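Local coordinates for protein glycosyl hydrolase (Aspergillus fumigatus, PDB 2X8R) that probably acts as a family 25 lysozyme, hydrolysing the beta-1,4 linkages between N-acetylmuramic acid and N-acetylglucosamine in bacterial peptidoglycan, at residues F28-A33 against D193-N198; K76-N81 against N124-A129; T130-M135 against R205-G210. All coordinates share one frame; numbering follows the deposited sequence.

The three contacts run from the interior of a TIM-like barrel, the fold of this family, to its helical coat. Contact 1 joins strands 26-35 and 193-198 inside the barrel, contact 2 packs helix 71-79 on helix 112-130, and contact 3 ties the loop after helix 112-130 to the C-terminal helix 201-209. The centres of contacts 1 and 2 lie about 20 Å apart. In sequence, contact 2 falls wholly between the two segments of contact 1, whereas contact 3 alternates with them. Contacts 1 and 3 touch, F197 on L207 and M30 on M135, and contacts 2 and 3 meet at the end of helix 112-130, so the chain's last helix is packed onto the barrel that joins all three.

Contact 1: residues F28-A33 against D193-N198; sequences FVMIKA and DSDKFN
F28, M30, D195 and F197 meet across two strands that share no direct backbone pairing. All four direct CB toward the facing strand, in a buried contact of the barrel core centred about 7 Å from the centre of the chain. The apolar part centres on the F28 ring: CE2 lies 3.7 Å from F197 CB, and CZ lies 3.9 Å from D195 CB. Both approach the ring obliquely, while the K196 carbonyl carbon is near the ring plane at its edge. F28 CG sits between the backbone N and the carbonyl carbon (chi1 67°), and the ring's outer rim reaches strand 193-198; a flat apolar ring suits this buried space between strands. F197 offers CB, and its ring leads away.

The meeting of apolar and polar groups rests on M30 and is tentative, because M30 has two conformers. In one of them CE lies 3.7 Å from D195 OD2; a flexible thioether probably suits such filling. D195 is buried, its OD2 near that of D8, two acidic side chains lying close together, consistent with the carboxylate-rich active site of family 25 enzymes.

The strand axes approach to 8.7 Å. Strand 3-9 lies between the two in the barrel sheet, parallel to 26-35 and antiparallel to 193-198; strand 57-63 flanks 26-35 on its other side, and strand 181-185, through I181, receives D195 and F197.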
loop_
_atom_site.group_PDB
_atom_site.type_symbol
_atom_site.label_atom_id
_atom_site.label_comp_id
_atom_site.label_asym_id
_atom_site.label_seq_id
_atom_site.Cartn_x
_atom_site.Cartn_y
_atom_site.Cartn_z
ATOM N N PHE A 28 1.023 -12.684 3.368
ATOM C CA PHE A 28 0.866 -11.730 2.276
ATOM C C PHE A 28 2.016 -10.772 2.232
ATOM O O PHE A 28 2.704 -10.522 3.237
ATOM C CB PHE A 28 -0.446 -10.912 2.415
ATOM C CG PHE A 28 -0.473 -9.959 3.617
ATOM C CD1 PHE A 28 -0.126 -8.610 3.455
ATOM C CD2 PHE A 28 -0.887 -10.402 4.874
ATOM C CE1 PHE A 28 -0.170 -7.733 4.558
ATOM C CE2 PHE A 28 -0.924 -9.543 5.989
ATOM C CZ PHE A 28 -0.565 -8.192 5.818
ATOM N N VAL A 29 2.192 -10.192 1.066
ATOM C CA VAL A 29 3.258 -9.187 0.903
ATOM C C VAL A 29 2.862 -8.140 -0.145
ATOM O O VAL A 29 2.305 -8.483 -1.193
ATOM C CB VAL A 29 4.586 -9.885 0.476
ATOM C CG1 VAL A 29 4.436 -10.627 -0.859
ATOM C CG2 VAL A 29 5.769 -8.915 0.441
ATOM N N MET A 30 3.166 -6.877 0.162
ATOM C CA MET A 30 3.009 -5.767 -0.783
ATOM C C MET A 30 4.380 -5.403 -1.302
ATOM O O MET A 30 5.355 -5.381 -0.546
ATOM C CB MET A 30 2.352 -4.553 -0.122
ATOM C CG MET A 30 0.906 -4.790 0.262
ATOM S SD MET A 30 0.668 -5.375 1.925
ATOM C CE MET A 30 1.130 -3.901 2.842
ATOM N N ILE A 31 4.458 -5.171 -2.606
ATOM C CA ILE A 31 5.774 -5.094 -3.294
ATOM C C ILE A 31 5.848 -3.831 -4.124
ATOM O O ILE A 31 4.977 -3.621 -4.952
ATOM C CB ILE A 31 6.015 -6.317 -4.233
ATOM C CG1 ILE A 31 5.899 -7.634 -3.430
ATOM C CG2 ILE A 31 7.424 -6.182 -4.898
ATOM C CD1 ILE A 31 5.695 -8.867 -4.364
ATOM N N LYS A 32 6.878 -3.016 -3.931
ATOM C CA LYS A 32 6.934 -1.744 -4.674
ATOM C C LYS A 32 7.047 -2.008 -6.147
ATOM O O LYS A 32 7.978 -2.717 -6.575
ATOM C CB LYS A 32 8.143 -0.916 -4.267
ATOM C CG LYS A 32 8.079 0.459 -4.899
ATOM C CD LYS A 32 9.165 1.393 -4.346
ATOM C CE LYS A 32 9.185 2.687 -5.139
ATOM N NZ LYS A 32 10.391 3.546 -4.779
ATOM N N ALA A 33 6.141 -1.411 -6.921
ATOM C CA ALA A 33 6.140 -1.580 -8.380
ATOM C C ALA A 33 6.673 -0.354 -9.105
ATOM O O ALA A 33 7.547 -0.484 -9.962
ATOM C CB ALA A 33 4.757 -1.877 -8.858
ATOM N N ASP A 193 9.358 -4.072 5.762
ATOM C CA ASP A 193 8.544 -3.622 6.887
ATOM C C ASP A 193 7.590 -4.737 7.322
ATOM O O ASP A 193 7.140 -5.525 6.489
ATOM C CB ASP A 193 7.715 -2.405 6.474
ATOM C CG ASP A 193 8.559 -1.281 5.889
ATOM O OD1 ASP A 193 9.421 -0.707 6.602
ATOM O OD2 ASP A 193 8.292 -0.908 4.738
ATOM N N SER A 194 7.272 -4.794 8.612
ATOM C CA SER A 194 6.276 -5.745 9.135
ATOM C C SER A 194 4.867 -5.174 8.994
ATOM O O SER A 194 4.646 -4.010 9.297
ATOM C CB SER A 194 6.559 -6.005 10.632
ATOM O OG SER A 194 5.592 -6.842 11.208
ATOM N N ASP A 195 3.907 -6.026 8.612
ATOM C CA ASP A 195 2.505 -5.618 8.486
ATOM C C ASP A 195 1.577 -6.616 9.139
ATOM O O ASP A 195 1.885 -7.787 9.183
ATOM C CB ASP A 195 2.087 -5.533 7.021
ATOM C CG ASP A 195 2.802 -4.460 6.306
ATOM O OD1 ASP A 195 2.572 -3.295 6.634
ATOM O OD2 ASP A 195 3.642 -4.774 5.430
ATOM N N LYS A 196 0.460 -6.126 9.662
ATOM C CA LYS A 196 -0.548 -6.991 10.302
ATOM C C LYS A 196 -1.914 -6.725 9.722
ATOM O O LYS A 196 -2.410 -5.613 9.801
ATOM C CB LYS A 196 -0.594 -6.691 11.819
ATOM C CG LYS A 196 0.738 -6.855 12.493
ATOM C CD LYS A 196 1.276 -8.245 12.327
ATOM C CE LYS A 196 1.257 -9.036 13.641
ATOM N NZ LYS A 196 2.383 -8.604 14.503
ATOM N N PHE A 197 -2.556 -7.745 9.169
ATOM C CA PHE A 197 -3.895 -7.569 8.647
ATOM C C PHE A 197 -4.883 -7.694 9.804
ATOM O O PHE A 197 -4.708 -8.571 10.636
ATOM C CB PHE A 197 -4.169 -8.616 7.552
ATOM C CG PHE A 197 -5.629 -8.724 7.199
ATOM C CD1 PHE A 197 -6.219 -7.833 6.285
ATOM C CD2 PHE A 197 -6.436 -9.679 7.812
ATOM C CE1 PHE A 197 -7.596 -7.897 5.990
ATOM C CE2 PHE A 197 -7.833 -9.734 7.533
ATOM C CZ PHE A 197 -8.400 -8.828 6.624
ATOM N N ASN A 198 -5.927 -6.867 9.810
ATOM C CA ASN A 198 -6.895 -6.817 10.944
ATOM C C ASN A 198 -7.984 -7.865 10.735
ATOM O O ASN A 198 -9.040 -7.577 10.148
ATOM C CB ASN A 198 -7.513 -5.423 10.999
ATOM C CG ASN A 198 -8.116 -5.069 12.363
ATOM O OD1 ASN A 198 -8.354 -5.934 13.231
ATOM N ND2 ASN A 198 -8.416 -3.796 12.532
#

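Contact 2: residues K76-N81 against N124-A129; sequences KFFLKN and NEYHHA
The rings of F78 and Y126 meet rim to rim, neither lying over the face of the other; their planes are 33° apart and their centroids 5.9 Å. The touching atoms are F78 CE2 and Y126 CE1, 3.6 Å apart. Y126 CE1 also receives L79 CD2 obliquely at 3.6 Å, so one corner of the tyrosine ring serves two apolar partners. Tyrosine suits the spot because its ring fills the buried seam while its hydroxyl hydrogen-bonds to G83 O and G94 N beyond it.

The segments lie toward the C-terminal ends of two helices in the outer layer of the barrel. Helix 71-79 follows strand 57-63, helix 112-130 follows strand 95-97, and these strands are parallel neighbours in the sheet; F78 continues inward to A33 of strand 26-35. L79 spreads its two methyls: while CD2 takes the tyrosine, CD1 lies 3.5 Å from A129 CB, the small alanine leaving room for the leucine methyl.

Farther out, K76 and E125 cross at a slant, K76 CG and CE both resting on the E125 carboxylate. The bend at chi2 (67°) turns E125 CD toward K76. OE2 lies 3.3 Å from K76 CE, but K76 NZ is 4.3 Å from E125 OE2, so any attraction is probably modest. Long, flexible, charged chains suit this rim, covering apolar neighbours while their tips can meet water. N81 turns its amide back, ND2 donating to F77 O at 3.0 Å.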
loop_
_atom_site.group_PDB
_atom_site.type_symbol
_atom_site.label_atom_id
_atom_site.label_comp_id
_atom_site.label_asym_id
_atom_site.label_seq_id
_atom_site.Cartn_x
_atom_site.Cartn_y
_atom_site.Cartn_z
ATOM N N LYS A 76 -2.390 5.158 -13.804
ATOM C CA LYS A 76 -2.256 4.450 -15.054
ATOM C C LYS A 76 -0.867 3.829 -15.169
ATOM O O LYS A 76 -0.741 2.715 -15.662
ATOM C CB LYS A 76 -2.460 5.397 -16.236
ATOM C CG LYS A 76 -3.954 5.787 -16.378
ATOM C CD LYS A 76 -4.172 6.707 -17.550
ATOM C CE LYS A 76 -5.648 6.641 -17.993
ATOM N NZ LYS A 76 -6.132 7.862 -18.716
ATOM N N PHE A 77 0.163 4.545 -14.719
ATOM C CA PHE A 77 1.518 4.042 -14.819
ATOM C C PHE A 77 1.683 2.807 -13.913
ATOM O O PHE A 77 2.211 1.759 -14.342
ATOM C CB PHE A 77 2.505 5.148 -14.452
ATOM C CG PHE A 77 3.944 4.708 -14.425
ATOM C CD1 PHE A 77 4.561 4.141 -15.561
ATOM C CD2 PHE A 77 4.703 4.907 -13.269
ATOM C CE1 PHE A 77 5.926 3.740 -15.519
ATOM C CE2 PHE A 77 6.065 4.537 -13.218
ATOM C CZ PHE A 77 6.686 3.950 -14.353
ATOM N N PHE A 78 1.203 2.940 -12.679
ATOM C CA PHE A 78 1.197 1.819 -11.717
ATOM C C PHE A 78 0.479 0.584 -12.308
ATOM O O PHE A 78 0.990 -0.553 -12.247
ATOM C CB PHE A 78 0.549 2.335 -10.417
ATOM C CG PHE A 78 0.328 1.302 -9.338
ATOM C CD1 PHE A 78 1.372 0.501 -8.856
ATOM C CD2 PHE A 78 -0.938 1.238 -8.716
ATOM C CE1 PHE A 78 1.144 -0.412 -7.789
ATOM C CE2 PHE A 78 -1.184 0.374 -7.650
ATOM C CZ PHE A 78 -0.131 -0.436 -7.159
ATOM N N LEU A 79 -0.706 0.809 -12.868
ATOM C CA LEU A 79 -1.514 -0.282 -13.442
ATOM C C LEU A 79 -0.836 -1.047 -14.569
ATOM O O LEU A 79 -1.079 -2.261 -14.732
ATOM C CB LEU A 79 -2.857 0.260 -13.949
ATOM C CG LEU A 79 -3.799 0.598 -12.795
ATOM C CD1 LEU A 79 -4.853 1.557 -13.256
ATOM C CD2 LEU A 79 -4.417 -0.708 -12.312
ATOM N N LYS A 80 0.012 -0.355 -15.324
ATOM C CA LYS A 80 0.709 -1.008 -16.455
ATOM C C LYS A 80 1.993 -1.723 -16.011
ATOM O O LYS A 80 2.670 -2.366 -16.825
ATOM C CB LYS A 80 1.084 0.051 -17.474
ATOM C CG LYS A 80 -0.076 0.551 -18.309
ATOM C CD LYS A 80 0.458 1.706 -19.140
ATOM C CE LYS A 80 -0.592 2.334 -20.026
ATOM N NZ LYS A 80 -1.628 3.077 -19.201
ATOM N N ASN A 81 2.368 -1.587 -14.735
ATOM C CA ASN A 81 3.698 -1.989 -14.331
ATOM C C ASN A 81 3.653 -2.729 -12.999
ATOM O O ASN A 81 4.580 -2.651 -12.235
ATOM C CB ASN A 81 4.640 -0.780 -14.289
ATOM C CG ASN A 81 5.009 -0.289 -15.672
ATOM O OD1 ASN A 81 5.800 -0.950 -16.371
ATOM N ND2 ASN A 81 4.378 0.793 -16.131
ATOM N N ASN A 124 -9.757 6.972 -7.870
ATOM C CA ASN A 124 -10.848 6.770 -8.830
ATOM C C ASN A 124 -10.375 6.090 -10.107
ATOM O O ASN A 124 -11.074 5.229 -10.637
ATOM C CB ASN A 124 -11.487 8.109 -9.142
ATOM C CG ASN A 124 -12.292 8.630 -7.976
ATOM O OD1 ASN A 124 -12.627 7.882 -7.056
ATOM N ND2 ASN A 124 -12.618 9.905 -8.008
ATOM N N GLU A 125 -9.216 6.505 -10.630
ATOM C CA GLU A 125 -8.651 5.845 -11.810
ATOM C C GLU A 125 -8.409 4.364 -11.533
ATOM O O GLU A 125 -8.701 3.492 -12.389
ATOM C CB GLU A 125 -7.389 6.551 -12.347
ATOM C CG GLU A 125 -6.761 5.848 -13.576
ATOM C CD GLU A 125 -7.631 5.893 -14.851
ATOM O OE1 GLU A 125 -8.487 6.774 -15.009
ATOM O OE2 GLU A 125 -7.435 5.033 -15.712
ATOM N N TYR A 126 -7.872 4.073 -10.338
ATOM C CA TYR A 126 -7.549 2.710 -9.974
ATOM C C TYR A 126 -8.832 1.864 -9.966
ATOM O O TYR A 126 -8.878 0.767 -10.510
ATOM C CB TYR A 126 -6.789 2.611 -8.642
ATOM C CG TYR A 126 -6.243 1.229 -8.450
ATOM C CD1 TYR A 126 -4.949 0.868 -8.901
ATOM C CD2 TYR A 126 -7.041 0.251 -7.869
ATOM C CE1 TYR A 126 -4.478 -0.460 -8.745
ATOM C CE2 TYR A 126 -6.573 -1.075 -7.730
ATOM C CZ TYR A 126 -5.297 -1.398 -8.172
ATOM O OH TYR A 126 -4.838 -2.684 -8.081
ATOM N N HIS A 127 -9.884 2.428 -9.386
ATOM C CA HIS A 127 -11.166 1.731 -9.283
ATOM C C HIS A 127 -11.808 1.552 -10.662
ATOM O O HIS A 127 -12.385 0.500 -10.946
ATOM C CB HIS A 127 -12.075 2.456 -8.277
ATOM C CG HIS A 127 -13.462 1.889 -8.201
ATOM N ND1 HIS A 127 -13.772 0.805 -7.410
ATOM C CD2 HIS A 127 -14.593 2.200 -8.876
ATOM C CE1 HIS A 127 -15.049 0.492 -7.567
ATOM N NE2 HIS A 127 -15.566 1.318 -8.457
ATOM N N HIS A 128 -11.661 2.579 -11.511
ATOM C CA HIS A 128 -12.220 2.536 -12.880
ATOM C C HIS A 128 -11.611 1.367 -13.642
ATOM O O HIS A 128 -12.322 0.619 -14.338
ATOM C CB HIS A 128 -11.940 3.868 -13.620
ATOM C CG HIS A 128 -12.599 3.978 -14.961
ATOM N ND1 HIS A 128 -13.830 4.581 -15.158
ATOM C CD2 HIS A 128 -12.199 3.536 -16.184
ATOM C CE1 HIS A 128 -14.150 4.517 -16.443
ATOM N NE2 HIS A 128 -13.184 3.879 -17.082
ATOM N N ALA A 129 -10.301 1.193 -13.495
ATOM C CA ALA A 129 -9.555 0.228 -14.256
ATOM C C ALA A 129 -9.779 -1.189 -13.733
ATOM O O ALA A 129 -9.770 -2.145 -14.525
ATOM C CB ALA A 129 -8.084 0.537 -14.187
#

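Contact 3: residues T130-M135 against R205-G210; sequences TSRWPM and RKLASG
R132 drives its guanidinium into the last turn of helix 201-209, and there the contact is tight. NH1 and NH2 both point end-on at L207 O, at 3.0 and 2.9 Å, with the oxygen close to the guanidinium plane. The NH2 bond is the straighter (150°), while NH1 adds a weak bond to A208 O at 3.1 Å. These carbonyls have no amide four residues on, since the chain ends at G210, so a cationic donor suits them and is probably favoured by the helix dipole. A208 O is also held by W85 NE1. Bends at chi2 (-52°) and chi3 (-60°) turn CD and NE of the arginine back to helix 201-209.

The loop that presents R132 links helix 112-130 to barrel strand 135-138. At the helix end an ST turn forms, T130 OG1 accepting from R132 N at 2.9 Å, and S131 leaves the helix with positive phi.

Looser packing lies on the inner side, where M135 SD and L207 CD2 are 4.1 Å apart, their side chains crossing at about a right angle. On the solvent side the exposed G210 lays CA over one guanidinium face, 3.5 Å from R132 CZ; glycine takes the positive phi here readily, and having no CB it leaves room beside the arginine.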
loop_
_atom_site.group_PDB
_atom_site.type_symbol
_atom_site.label_atom_id
_atom_site.label_comp_id
_atom_site.label_asym_id
_atom_site.label_seq_id
_atom_site.Cartn_x
_atom_site.Cartn_y
_atom_site.Cartn_z
ATOM N N THR A 130 -9.905 -1.349 -12.415
ATOM C CA THR A 130 -9.852 -2.695 -11.820
ATOM C C THR A 130 -11.114 -3.221 -11.158
ATOM O O THR A 130 -11.200 -4.433 -10.894
ATOM C CB THR A 130 -8.778 -2.806 -10.697
ATOM O OG1 THR A 130 -9.186 -2.002 -9.564
ATOM C CG2 THR A 130 -7.334 -2.466 -11.186
ATOM N N SER A 131 -12.035 -2.293 -10.873
ATOM C CA SER A 131 -13.256 -2.502 -10.077
ATOM C C SER A 131 -13.004 -2.555 -8.567
ATOM O O SER A 131 -13.953 -2.732 -7.764
ATOM C CB SER A 131 -14.100 -3.708 -10.549
ATOM O OG SER A 131 -13.598 -4.941 -10.064
ATOM N N ARG A 132 -11.747 -2.360 -8.183
ATOM C CA ARG A 132 -11.350 -2.341 -6.760
ATOM C C ARG A 132 -10.885 -0.960 -6.344
ATOM O O ARG A 132 -10.187 -0.264 -7.129
ATOM C CB ARG A 132 -10.228 -3.372 -6.516
ATOM C CG ARG A 132 -10.672 -4.873 -6.677
ATOM C CD ARG A 132 -11.908 -5.243 -5.849
ATOM N NE ARG A 132 -11.588 -5.014 -4.454
ATOM C CZ ARG A 132 -10.867 -5.821 -3.689
ATOM N NH1 ARG A 132 -10.410 -6.979 -4.160
ATOM N NH2 ARG A 132 -10.578 -5.438 -2.456
ATOM N N TRP A 133 -11.282 -0.556 -5.120
ATOM C CA TRP A 133 -10.666 0.607 -4.495
ATOM C C TRP A 133 -9.268 0.174 -4.063
ATOM O O TRP A 133 -9.113 -0.876 -3.414
ATOM C CB TRP A 133 -11.482 1.124 -3.270
ATOM C CG TRP A 133 -12.830 1.588 -3.709
ATOM C CD1 TRP A 133 -14.014 0.928 -3.538
ATOM C CD2 TRP A 133 -13.125 2.755 -4.506
ATOM N NE1 TRP A 133 -15.037 1.627 -4.164
ATOM C CE2 TRP A 133 -14.516 2.741 -4.767
ATOM C CE3 TRP A 133 -12.345 3.785 -5.053
ATOM C CZ2 TRP A 133 -15.145 3.733 -5.518
ATOM C CZ3 TRP A 133 -12.988 4.783 -5.819
ATOM C CH2 TRP A 133 -14.365 4.748 -6.013
ATOM N N PRO A 134 -8.242 0.991 -4.363
ATOM C CA PRO A 134 -6.904 0.631 -3.879
ATOM C C PRO A 134 -6.763 0.826 -2.365
ATOM O O PRO A 134 -7.529 1.605 -1.781
ATOM C CB PRO A 134 -5.989 1.636 -4.584
ATOM C CG PRO A 134 -6.868 2.827 -4.870
ATOM C CD PRO A 134 -8.267 2.301 -5.068
ATOM N N MET A 135 -5.775 0.169 -1.735
ATOM C CA MET A 135 -5.476 0.465 -0.319
ATOM C C MET A 135 -4.728 1.800 -0.248
ATOM O O MET A 135 -4.051 2.163 -1.236
ATOM C CB MET A 135 -4.645 -0.643 0.310
ATOM C CG MET A 135 -5.216 -1.990 -0.085
ATOM S SD MET A 135 -4.641 -3.342 1.005
ATOM C CE MET A 135 -2.994 -3.452 0.386
ATOM N N ARG A 205 -8.587 -13.203 2.703
ATOM C CA ARG A 205 -8.984 -13.676 1.351
ATOM C C ARG A 205 -10.133 -12.834 0.726
ATOM O O ARG A 205 -10.204 -12.717 -0.499
ATOM C CB ARG A 205 -9.349 -15.167 1.390
ATOM C CG ARG A 205 -8.121 -16.013 1.704
ATOM C CD ARG A 205 -8.262 -17.510 1.313
ATOM N NE ARG A 205 -7.173 -18.318 1.867
ATOM C CZ ARG A 205 -5.943 -18.420 1.357
ATOM N NH1 ARG A 205 -5.589 -17.767 0.247
ATOM N NH2 ARG A 205 -5.046 -19.192 1.962
ATOM N N LYS A 206 -11.021 -12.282 1.559
ATOM C CA LYS A 206 -12.082 -11.396 1.064
ATOM C C LYS A 206 -11.507 -10.055 0.618
ATOM O O LYS A 206 -11.981 -9.461 -0.355
ATOM C CB LYS A 206 -13.146 -11.145 2.127
ATOM C CG LYS A 206 -14.098 -12.295 2.420
ATOM C CD LYS A 206 -15.289 -11.715 3.227
ATOM C CE LYS A 206 -16.142 -12.765 3.914
ATOM N NZ LYS A 206 -16.280 -13.980 3.061
ATOM N N LEU A 207 -10.494 -9.561 1.328
ATOM C CA LEU A 207 -9.803 -8.343 0.842
ATOM C C LEU A 207 -9.233 -8.644 -0.553
ATOM O O LEU A 207 -9.322 -7.800 -1.434
ATOM C CB LEU A 207 -8.668 -7.938 1.800
ATOM C CG LEU A 207 -7.764 -6.764 1.358
ATOM C CD1 LEU A 207 -8.556 -5.424 1.192
ATOM C CD2 LEU A 207 -6.558 -6.678 2.300
ATOM N N ALA A 208 -8.638 -9.823 -0.734
ATOM C CA ALA A 208 -8.071 -10.203 -2.061
ATOM C C ALA A 208 -9.172 -10.306 -3.120
ATOM O O ALA A 208 -9.043 -9.721 -4.199
ATOM C CB ALA A 208 -7.263 -11.525 -1.962
ATOM N N SER A 209 -10.262 -11.021 -2.810
ATOM C CA SER A 209 -11.303 -11.272 -3.838
ATOM C C SER A 209 -12.197 -10.088 -4.124
ATOM O O SER A 209 -12.730 -9.971 -5.253
ATOM C CB SER A 209 -12.187 -12.448 -3.434
ATOM O OG SER A 209 -12.964 -12.069 -2.330
ATOM N N GLY A 210 -12.398 -9.240 -3.114
ATOM C CA GLY A 210 -13.447 -8.197 -3.148
ATOM C C GLY A 210 -14.831 -8.810 -2.995
ATOM O O GLY A 210 -14.929 -10.029 -2.849
#